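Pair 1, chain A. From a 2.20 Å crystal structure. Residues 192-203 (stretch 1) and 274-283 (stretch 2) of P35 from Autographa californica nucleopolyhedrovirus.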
# COMPACT_ATOMS: atom_id res chain seq x y z
N GLU A 192 20.29 -1.76 -19.74
CA GLU A 192 18.97 -1.16 -19.41
C GLU A 192 18.90 -1.05 -17.92
O GLU A 192 19.29 -1.99 -17.24
CB GLU A 192 17.81 -2.07 -19.85
CG GLU A 192 17.64 -2.29 -21.35
CD GLU A 192 16.48 -3.23 -21.68
OE1 GLU A 192 15.31 -2.80 -21.66
OE2 GLU A 192 16.75 -4.42 -21.93
N TYR A 193 18.45 0.09 -17.41
CA TYR A 193 18.30 0.25 -15.97
C TYR A 193 16.86 0.51 -15.54
O TYR A 193 16.09 1.08 -16.27
CB TYR A 193 19.10 1.41 -15.46
CG TYR A 193 20.58 1.28 -15.52
CD1 TYR A 193 21.28 1.49 -16.72
CD2 TYR A 193 21.31 1.04 -14.34
CE1 TYR A 193 22.69 1.50 -16.74
CE2 TYR A 193 22.69 1.04 -14.34
CZ TYR A 193 23.39 1.27 -15.52
OH TYR A 193 24.77 1.31 -15.43
N ASP A 194 16.50 0.02 -14.35
CA ASP A 194 15.17 0.23 -13.79
C ASP A 194 15.37 0.01 -12.30
O ASP A 194 15.15 -1.10 -11.78
CB ASP A 194 14.11 -0.73 -14.35
CG ASP A 194 12.72 -0.39 -13.80
OD1 ASP A 194 12.55 0.79 -13.36
OD2 ASP A 194 11.82 -1.25 -13.81
N VAL A 195 15.76 1.09 -11.62
CA VAL A 195 16.10 1.02 -10.22
C VAL A 195 15.94 2.41 -9.56
O VAL A 195 16.06 3.44 -10.24
CB VAL A 195 17.60 0.53 -10.12
CG1 VAL A 195 18.58 1.55 -10.91
CG2 VAL A 195 18.03 0.37 -8.71
N VAL A 196 15.59 2.40 -8.28
CA VAL A 196 15.48 3.59 -7.45
C VAL A 196 16.32 3.22 -6.21
O VAL A 196 16.43 2.03 -5.87
CB VAL A 196 14.00 3.96 -7.02
CG1 VAL A 196 13.16 4.30 -8.25
CG2 VAL A 196 13.33 2.80 -6.33
N ALA A 197 16.96 4.23 -5.61
CA ALA A 197 17.77 4.07 -4.44
C ALA A 197 17.66 5.29 -3.51
O ALA A 197 17.46 6.45 -3.93
CB ALA A 197 19.23 3.83 -4.81
N TYR A 198 17.75 4.98 -2.23
CA TYR A 198 17.71 5.94 -1.16
C TYR A 198 19.01 5.63 -0.36
O TYR A 198 19.18 4.49 0.07
CB TYR A 198 16.43 5.70 -0.29
CG TYR A 198 16.34 6.57 0.94
CD1 TYR A 198 17.18 6.34 2.04
CD2 TYR A 198 15.44 7.65 1.00
CE1 TYR A 198 17.12 7.13 3.18
CE2 TYR A 198 15.35 8.47 2.14
CZ TYR A 198 16.20 8.20 3.24
OH TYR A 198 16.08 8.89 4.42
N VAL A 199 19.91 6.61 -0.20
CA VAL A 199 21.19 6.36 0.52
C VAL A 199 21.47 7.57 1.40
O VAL A 199 21.53 8.68 0.89
CB VAL A 199 22.41 6.21 -0.43
CG1 VAL A 199 23.63 5.75 0.38
CG2 VAL A 199 22.11 5.20 -1.58
N ASP A 200 21.63 7.36 2.72
CA ASP A 200 21.85 8.49 3.63
C ASP A 200 23.26 8.55 4.17
O ASP A 200 24.05 7.65 3.93
CB ASP A 200 20.84 8.50 4.78
CG ASP A 200 21.03 7.36 5.82
OD1 ASP A 200 22.15 6.91 6.06
OD2 ASP A 200 20.01 6.98 6.44
N SER A 201 23.57 9.65 4.86
CA SER A 201 24.87 9.91 5.44
C SER A 201 25.96 9.85 4.39
O SER A 201 27.03 9.26 4.63
CB SER A 201 25.19 8.93 6.57
OG SER A 201 24.05 8.76 7.40
N VAL A 202 25.69 10.46 3.23
CA VAL A 202 26.66 10.47 2.13
C VAL A 202 27.00 11.83 1.59
O VAL A 202 26.21 12.72 1.62
CB VAL A 202 26.21 9.57 0.92
CG1 VAL A 202 26.40 8.13 1.32
CG2 VAL A 202 24.70 9.84 0.53
N GLN A 203 28.24 11.97 1.16
CA GLN A 203 28.71 13.22 0.58
C GLN A 203 28.31 13.32 -0.89
O GLN A 203 28.19 12.32 -1.61
CB GLN A 203 30.23 13.29 0.68
CG GLN A 203 30.79 13.49 2.09
CD GLN A 203 32.30 13.48 2.09
OE1 GLN A 203 32.95 14.13 1.27
NE2 GLN A 203 32.89 12.73 3.03
N SER A 274 19.81 17.08 4.78
CA SER A 274 19.69 15.77 5.41
C SER A 274 20.88 14.83 5.09
O SER A 274 21.12 13.84 5.81
CB SER A 274 18.36 15.10 5.00
OG SER A 274 18.27 14.93 3.59
N LYS A 275 21.64 15.13 4.04
CA LYS A 275 22.75 14.26 3.63
C LYS A 275 22.19 12.98 2.97
O LYS A 275 22.80 11.91 3.04
CB LYS A 275 23.64 13.84 4.82
CG LYS A 275 24.11 14.97 5.68
CD LYS A 275 24.73 16.08 4.87
CE LYS A 275 24.97 17.29 5.76
NZ LYS A 275 25.28 18.51 4.99
N VAL A 276 21.02 13.12 2.35
CA VAL A 276 20.37 12.01 1.70
C VAL A 276 20.39 12.14 0.18
O VAL A 276 20.14 13.22 -0.39
CB VAL A 276 18.89 11.85 2.17
CG1 VAL A 276 18.29 10.63 1.53
CG2 VAL A 276 18.82 11.72 3.69
N LEU A 277 20.66 11.00 -0.45
CA LEU A 277 20.74 10.89 -1.88
C LEU A 277 19.54 10.07 -2.42
O LEU A 277 19.26 8.98 -1.93
CB LEU A 277 22.03 10.15 -2.27
CG LEU A 277 22.09 10.05 -3.81
CD1 LEU A 277 22.24 11.48 -4.42
CD2 LEU A 277 23.24 9.17 -4.22
N TYR A 278 18.85 10.59 -3.43
CA TYR A 278 17.75 9.85 -4.03
C TYR A 278 18.17 9.60 -5.46
O TYR A 278 18.68 10.51 -6.16
CB TYR A 278 16.47 10.65 -4.04
CG TYR A 278 16.02 11.15 -2.68
CD1 TYR A 278 16.56 12.32 -2.15
CD2 TYR A 278 15.08 10.43 -1.91
CE1 TYR A 278 16.20 12.76 -0.89
CE2 TYR A 278 14.69 10.86 -0.63
CZ TYR A 278 15.25 12.02 -0.13
OH TYR A 278 14.87 12.44 1.10
N VAL A 279 17.98 8.36 -5.92
CA VAL A 279 18.35 8.05 -7.27
C VAL A 279 17.21 7.35 -7.99
O VAL A 279 16.55 6.47 -7.41
CB VAL A 279 19.57 7.13 -7.33
CG1 VAL A 279 20.04 6.98 -8.77
CG2 VAL A 279 20.69 7.63 -6.45
N LYS A 280 16.96 7.74 -9.24
CA LYS A 280 15.96 7.06 -10.04
C LYS A 280 16.46 6.89 -11.48
O LYS A 280 16.67 7.88 -12.16
CB LYS A 280 14.66 7.86 -10.08
CG LYS A 280 13.63 7.23 -11.00
CD LYS A 280 12.36 8.12 -11.08
CE LYS A 280 11.14 7.32 -11.52
NZ LYS A 280 9.85 8.01 -11.24
N LEU A 281 16.62 5.64 -11.92
CA LEU A 281 17.07 5.28 -13.23
C LEU A 281 16.01 4.29 -13.73
O LEU A 281 16.25 3.08 -13.88
CB LEU A 281 18.45 4.62 -13.12
CG LEU A 281 19.56 5.49 -12.51
CD1 LEU A 281 20.75 4.57 -12.19
CD2 LEU A 281 19.96 6.65 -13.49
N HIS A 282 14.84 4.84 -14.05
CA HIS A 282 13.68 4.07 -14.46
C HIS A 282 13.47 3.91 -15.93
O HIS A 282 13.04 4.85 -16.60
CB HIS A 282 12.43 4.68 -13.84
CG HIS A 282 11.15 4.03 -14.27
ND1 HIS A 282 10.91 2.68 -14.12
CD2 HIS A 282 9.98 4.56 -14.71
CE1 HIS A 282 9.66 2.40 -14.46
NE2 HIS A 282 9.07 3.53 -14.82
N ASN A 283 13.73 2.69 -16.41
CA ASN A 283 13.60 2.42 -17.82
C ASN A 283 14.53 3.28 -18.71
O ASN A 283 14.14 3.75 -19.77
CB ASN A 283 12.14 2.60 -18.25
CG ASN A 283 11.23 1.42 -17.82
OD1 ASN A 283 9.99 1.50 -17.96
ND2 ASN A 283 11.82 0.33 -17.35
O HOH W 1 21.86 11.18 6.42

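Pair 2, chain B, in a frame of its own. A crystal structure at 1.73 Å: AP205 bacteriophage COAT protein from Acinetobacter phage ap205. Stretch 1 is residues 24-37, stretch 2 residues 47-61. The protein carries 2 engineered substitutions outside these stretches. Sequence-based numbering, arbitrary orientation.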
# COMPACT_ATOMS: atom_id res chain seq x y z
N THR B 24 0.73 9.21 21.44
CA THR B 24 1.29 10.53 21.46
C THR B 24 0.80 11.36 20.30
O THR B 24 1.20 12.52 20.25
CB THR B 24 2.85 10.47 21.45
OG1 THR B 24 3.39 10.24 20.12
CG2 THR B 24 3.36 9.37 22.38
N ARG B 25 0.05 10.79 19.33
CA ARG B 25 -0.43 11.57 18.17
C ARG B 25 -1.61 10.79 17.62
O ARG B 25 -1.50 9.94 16.67
CB ARG B 25 0.65 11.83 17.09
CG ARG B 25 0.16 12.67 15.92
CD ARG B 25 1.30 13.06 14.98
NE ARG B 25 0.89 13.98 13.92
CZ ARG B 25 0.95 15.31 14.01
NH1 ARG B 25 1.35 15.91 15.16
NH2 ARG B 25 0.57 16.07 12.98
N LEU B 26 -2.73 11.04 18.29
CA LEU B 26 -3.90 10.17 18.15
C LEU B 26 -4.46 10.16 16.75
O LEU B 26 -5.10 9.18 16.37
CB LEU B 26 -4.94 10.54 19.17
CG LEU B 26 -4.49 10.15 20.60
CD1 LEU B 26 -5.25 10.99 21.62
CD2 LEU B 26 -4.62 8.63 20.85
N SER B 27 -4.18 11.20 15.96
CA SER B 27 -4.59 11.25 14.55
C SER B 27 -3.80 10.30 13.61
O SER B 27 -4.20 10.10 12.48
CB SER B 27 -4.49 12.68 13.99
OG SER B 27 -3.19 13.21 14.02
N THR B 28 -2.67 9.76 14.06
CA THR B 28 -1.98 8.67 13.34
C THR B 28 -2.66 7.31 13.59
O THR B 28 -2.74 6.83 14.74
CB THR B 28 -0.50 8.60 13.72
OG1 THR B 28 0.05 9.88 13.47
CG2 THR B 28 0.25 7.63 12.80
N THR B 29 -3.22 6.72 12.53
CA THR B 29 -3.99 5.48 12.72
C THR B 29 -3.52 4.45 11.70
O THR B 29 -3.03 4.80 10.64
CB THR B 29 -5.52 5.65 12.61
OG1 THR B 29 -5.87 6.20 11.33
CG2 THR B 29 -6.02 6.54 13.63
N PHE B 30 -3.61 3.19 12.09
CA PHE B 30 -3.46 2.06 11.18
C PHE B 30 -4.61 1.13 11.51
O PHE B 30 -4.70 0.67 12.65
CB PHE B 30 -2.16 1.31 11.40
CG PHE B 30 -2.02 0.12 10.51
CD1 PHE B 30 -1.81 0.32 9.13
CD2 PHE B 30 -2.20 -1.18 11.03
CE1 PHE B 30 -1.70 -0.75 8.27
CE2 PHE B 30 -2.12 -2.27 10.14
CZ PHE B 30 -1.86 -2.04 8.79
N SER B 31 -5.44 0.79 10.51
CA SER B 31 -6.55 -0.11 10.77
C SER B 31 -6.48 -1.35 9.89
O SER B 31 -6.05 -1.30 8.76
CB SER B 31 -7.84 0.66 10.60
OG SER B 31 -8.12 0.81 9.25
N ALA B 32 -6.94 -2.48 10.42
CA ALA B 32 -6.96 -3.76 9.66
C ALA B 32 -8.39 -4.33 9.77
O ALA B 32 -8.91 -4.50 10.89
CB ALA B 32 -5.89 -4.73 10.24
N SER B 33 -9.03 -4.57 8.64
CA SER B 33 -10.42 -5.02 8.63
C SER B 33 -10.45 -6.25 7.73
O SER B 33 -10.07 -6.16 6.57
CB SER B 33 -11.28 -3.95 8.03
OG SER B 33 -12.62 -4.42 8.00
N LEU B 34 -10.88 -7.39 8.24
CA LEU B 34 -10.80 -8.64 7.47
C LEU B 34 -12.18 -9.31 7.26
O LEU B 34 -12.97 -9.40 8.20
CB LEU B 34 -9.94 -9.65 8.21
CG LEU B 34 -8.59 -9.24 8.80
CD1 LEU B 34 -7.90 -10.44 9.36
CD2 LEU B 34 -7.74 -8.62 7.70
N LEU B 35 -12.43 -9.88 6.08
CA LEU B 35 -13.68 -10.56 5.85
C LEU B 35 -13.33 -11.92 5.26
O LEU B 35 -12.68 -11.96 4.26
CB LEU B 35 -14.57 -9.74 4.89
CG LEU B 35 -16.02 -10.14 4.71
CD1 LEU B 35 -16.66 -9.17 3.73
CD2 LEU B 35 -16.18 -11.54 4.18
N ARG B 36 -13.79 -13.00 5.90
CA ARG B 36 -13.63 -14.34 5.38
C ARG B 36 -14.98 -14.81 4.80
O ARG B 36 -16.06 -14.54 5.37
CB ARG B 36 -13.18 -15.30 6.47
CG ARG B 36 -12.77 -16.67 5.91
CD ARG B 36 -12.28 -17.59 7.01
NE ARG B 36 -12.07 -19.00 6.58
CZ ARG B 36 -10.90 -19.66 6.50
NH1 ARG B 36 -9.73 -19.07 6.77
NH2 ARG B 36 -10.88 -20.93 6.10
N GLN B 37 -14.92 -15.53 3.68
CA GLN B 37 -16.15 -15.94 3.01
C GLN B 37 -15.97 -17.22 2.21
O GLN B 37 -15.09 -17.27 1.38
CB GLN B 37 -16.55 -14.79 2.10
CG GLN B 37 -17.90 -14.94 1.48
CD GLN B 37 -18.30 -13.64 0.84
OE1 GLN B 37 -17.60 -13.16 -0.06
NE2 GLN B 37 -19.39 -13.04 1.32
N ASN B 47 -12.36 -20.65 0.54
CA ASN B 47 -12.62 -19.67 1.61
C ASN B 47 -11.92 -18.32 1.35
O ASN B 47 -10.73 -18.14 1.66
CB ASN B 47 -12.15 -20.26 2.94
CG ASN B 47 -13.00 -21.39 3.38
OD1 ASN B 47 -12.62 -22.53 3.21
ND2 ASN B 47 -14.16 -21.11 3.91
N ASN B 48 -12.63 -17.38 0.76
CA ASN B 48 -11.97 -16.15 0.33
C ASN B 48 -11.71 -15.25 1.54
O ASN B 48 -12.54 -15.18 2.50
CB ASN B 48 -12.75 -15.34 -0.70
CG ASN B 48 -11.88 -14.27 -1.36
OD1 ASN B 48 -10.98 -14.59 -2.19
ND2 ASN B 48 -12.06 -13.02 -0.94
N VAL B 49 -10.57 -14.56 1.52
CA VAL B 49 -10.33 -13.59 2.54
C VAL B 49 -10.04 -12.28 1.86
O VAL B 49 -9.20 -12.23 0.97
CB VAL B 49 -9.15 -14.01 3.45
CG1 VAL B 49 -8.89 -12.93 4.50
CG2 VAL B 49 -9.40 -15.35 4.14
N SER B 50 -10.71 -11.20 2.27
CA SER B 50 -10.38 -9.87 1.83
C SER B 50 -9.97 -9.09 3.07
O SER B 50 -10.77 -8.99 4.08
CB SER B 50 -11.61 -9.23 1.18
OG SER B 50 -11.32 -7.95 0.67
N GLY B 51 -8.72 -8.62 3.06
CA GLY B 51 -8.20 -7.79 4.13
C GLY B 51 -7.90 -6.39 3.68
O GLY B 51 -7.21 -6.19 2.69
N GLN B 52 -8.35 -5.42 4.46
CA GLN B 52 -8.22 -3.99 4.07
C GLN B 52 -7.38 -3.38 5.13
O GLN B 52 -7.77 -3.44 6.29
CB GLN B 52 -9.56 -3.29 4.08
CG GLN B 52 -9.48 -1.86 3.58
CD GLN B 52 -10.74 -1.09 3.83
OE1 GLN B 52 -11.53 -0.89 2.92
NE2 GLN B 52 -10.95 -0.67 5.09
N TYR B 53 -6.27 -2.77 4.72
CA TYR B 53 -5.26 -2.19 5.64
C TYR B 53 -5.13 -0.72 5.31
O TYR B 53 -4.81 -0.39 4.18
CB TYR B 53 -3.92 -2.90 5.45
CG TYR B 53 -3.98 -4.37 5.62
CD1 TYR B 53 -3.83 -4.93 6.90
CD2 TYR B 53 -4.26 -5.23 4.55
CE1 TYR B 53 -3.93 -6.31 7.09
CE2 TYR B 53 -4.43 -6.61 4.75
CZ TYR B 53 -4.26 -7.15 6.03
OH TYR B 53 -4.34 -8.53 6.15
N VAL B 54 -5.35 0.17 6.26
CA VAL B 54 -5.40 1.63 6.00
C VAL B 54 -4.49 2.42 6.98
O VAL B 54 -4.52 2.24 8.20
CB VAL B 54 -6.86 2.21 6.07
CG1 VAL B 54 -6.83 3.67 5.71
CG2 VAL B 54 -7.81 1.49 5.15
N SER B 55 -3.62 3.25 6.41
CA SER B 55 -2.66 4.04 7.20
C SER B 55 -3.06 5.51 6.99
O SER B 55 -3.37 5.89 5.88
CB SER B 55 -1.22 3.85 6.73
OG SER B 55 -0.78 2.49 6.86
N VAL B 56 -3.08 6.29 8.09
CA VAL B 56 -3.46 7.68 8.06
C VAL B 56 -2.49 8.51 8.89
O VAL B 56 -2.13 8.12 9.98
CB VAL B 56 -4.91 7.95 8.56
CG1 VAL B 56 -5.23 9.42 8.66
CG2 VAL B 56 -5.92 7.25 7.69
N TYR B 57 -2.01 9.57 8.26
CA TYR B 57 -1.20 10.59 8.97
C TYR B 57 -1.68 11.97 8.59
O TYR B 57 -1.95 12.25 7.39
CB TYR B 57 0.32 10.40 8.67
CG TYR B 57 1.29 11.07 9.68
CD1 TYR B 57 1.54 12.44 9.65
CD2 TYR B 57 1.92 10.31 10.68
CE1 TYR B 57 2.38 13.02 10.59
CE2 TYR B 57 2.74 10.87 11.62
CZ TYR B 57 2.99 12.22 11.57
OH TYR B 57 3.80 12.80 12.50
N LYS B 58 -1.75 12.84 9.59
CA LYS B 58 -2.05 14.24 9.43
C LYS B 58 -0.77 15.01 9.41
O LYS B 58 -0.15 15.29 10.45
CB LYS B 58 -3.01 14.72 10.52
CG LYS B 58 -4.33 13.94 10.52
CD LYS B 58 -5.01 13.94 9.12
CE LYS B 58 -6.39 14.55 9.15
NZ LYS B 58 -7.30 13.54 9.81
N ARG B 59 -0.39 15.41 8.20
CA ARG B 59 0.90 15.98 7.94
C ARG B 59 0.83 17.46 7.63
O ARG B 59 0.18 17.85 6.67
CB ARG B 59 1.50 15.23 6.74
CG ARG B 59 2.94 15.59 6.33
CD ARG B 59 4.01 15.09 7.28
NE ARG B 59 3.98 13.66 7.42
CZ ARG B 59 4.65 12.98 8.33
NH1 ARG B 59 5.44 13.59 9.17
NH2 ARG B 59 4.50 11.66 8.38
N PRO B 60 1.54 18.31 8.42
CA PRO B 60 1.61 19.74 8.15
C PRO B 60 2.01 20.01 6.70
O PRO B 60 2.95 19.42 6.18
CB PRO B 60 2.71 20.24 9.13
CG PRO B 60 2.78 19.21 10.19
CD PRO B 60 2.50 17.92 9.48
N ALA B 61 1.26 20.89 6.05
CA ALA B 61 1.70 21.39 4.78
C ALA B 61 3.03 22.11 4.98
O ALA B 61 3.27 22.64 6.08
CB ALA B 61 0.65 22.34 4.20
O HOH W 2 -1.03 12.20 12.45
O HOH W 3 -6.26 3.99 9.70
O HOH W 4 -9.11 -1.23 7.71
O HOH W 5 -13.85 -12.08 1.47

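Two antiparallel strands can keep the same backbone ladder while quite different side chains fill the space on its faces; pairs 1 and 2 illustrate the principle. Fourteen central residues superpose with an RMSD of 0.5 Å, although the strands run at 149° to each other in pair 1 and 167° in pair 2. The narrow and wide pairs alternate in the same register. Val195(A) and Leu281(A) exchange two hydrogen bonds, Val195(A) N to Leu281(A) O at 3.1 Å and Leu281(A) N to Val195(A) O at 2.8 Å; their counterparts Thr29(B) and Val56(B) do likewise, with Thr29(B) N to Val56(B) O at 3.1 Å and Val56(B) N to Thr29(B) O at 3.0 Å.

On the face carrying these residues, pair 1 is apolar and buried. Val195(A) CG1 lies 3.8 Å from Leu281(A) CB, and Ala197(A) CB is 4.2 Å from Val279(A) CB. At the next matched pair, Val199(A) CB and Leu277(A) CB are 4.4 Å apart. Pair 2 places Thr29(B), Ser31(B) and Ser33(B) opposite Val56(B), Val54(B) and Gln52(B), all partly exposed. Here hydroxyls share the face with water: one water, its O 2.8 Å from Thr29(B) OG1, also donates to Val54(B) O, and another links Ser31(B) OG to the backbone and side chain of Gln52(B).

The other face shows the sharper exchange of bulk. The matched tyrosines Tyr278(A) and Tyr53(B) both take chi1 m, yet find different neighbours. In pair 1 the neighbour directly across is Tyr198(A), whose CD2 lies 3.7 Å from Tyr278(A) CE2, with the ring planes nearly perpendicular. Val276(A) then sets its CG1 over one face of the Tyr198(A) ring, 3.6 Å from Tyr198(A) CZ. In pair 2 the position of Tyr198(A) belongs to Ala32(B), and that of Val276(A) to Gly51(B). Tyr53(B) instead touches three residues of the other strand: its CD1 is 3.9 Å from Ala32(B) CB and 4.0 Å from Phe30(B) CZ, which meets the ring at its edge, while its OH is 3.7 Å from Leu34(B) CD2. An ideal CB on Gly51(B) would clash with Tyr53(B) OH at 3.0 Å, so the absent side chain leaves room for the phenol.

Farther along, Val196(A) CG1 packs 4.0 Å from Lys280(A) CG, whereas the matched Phe30(B) brings its CD1 to 3.3 Å from Ser55(B) OG. A larger aromatic thus meets a smaller partner on the same ladder.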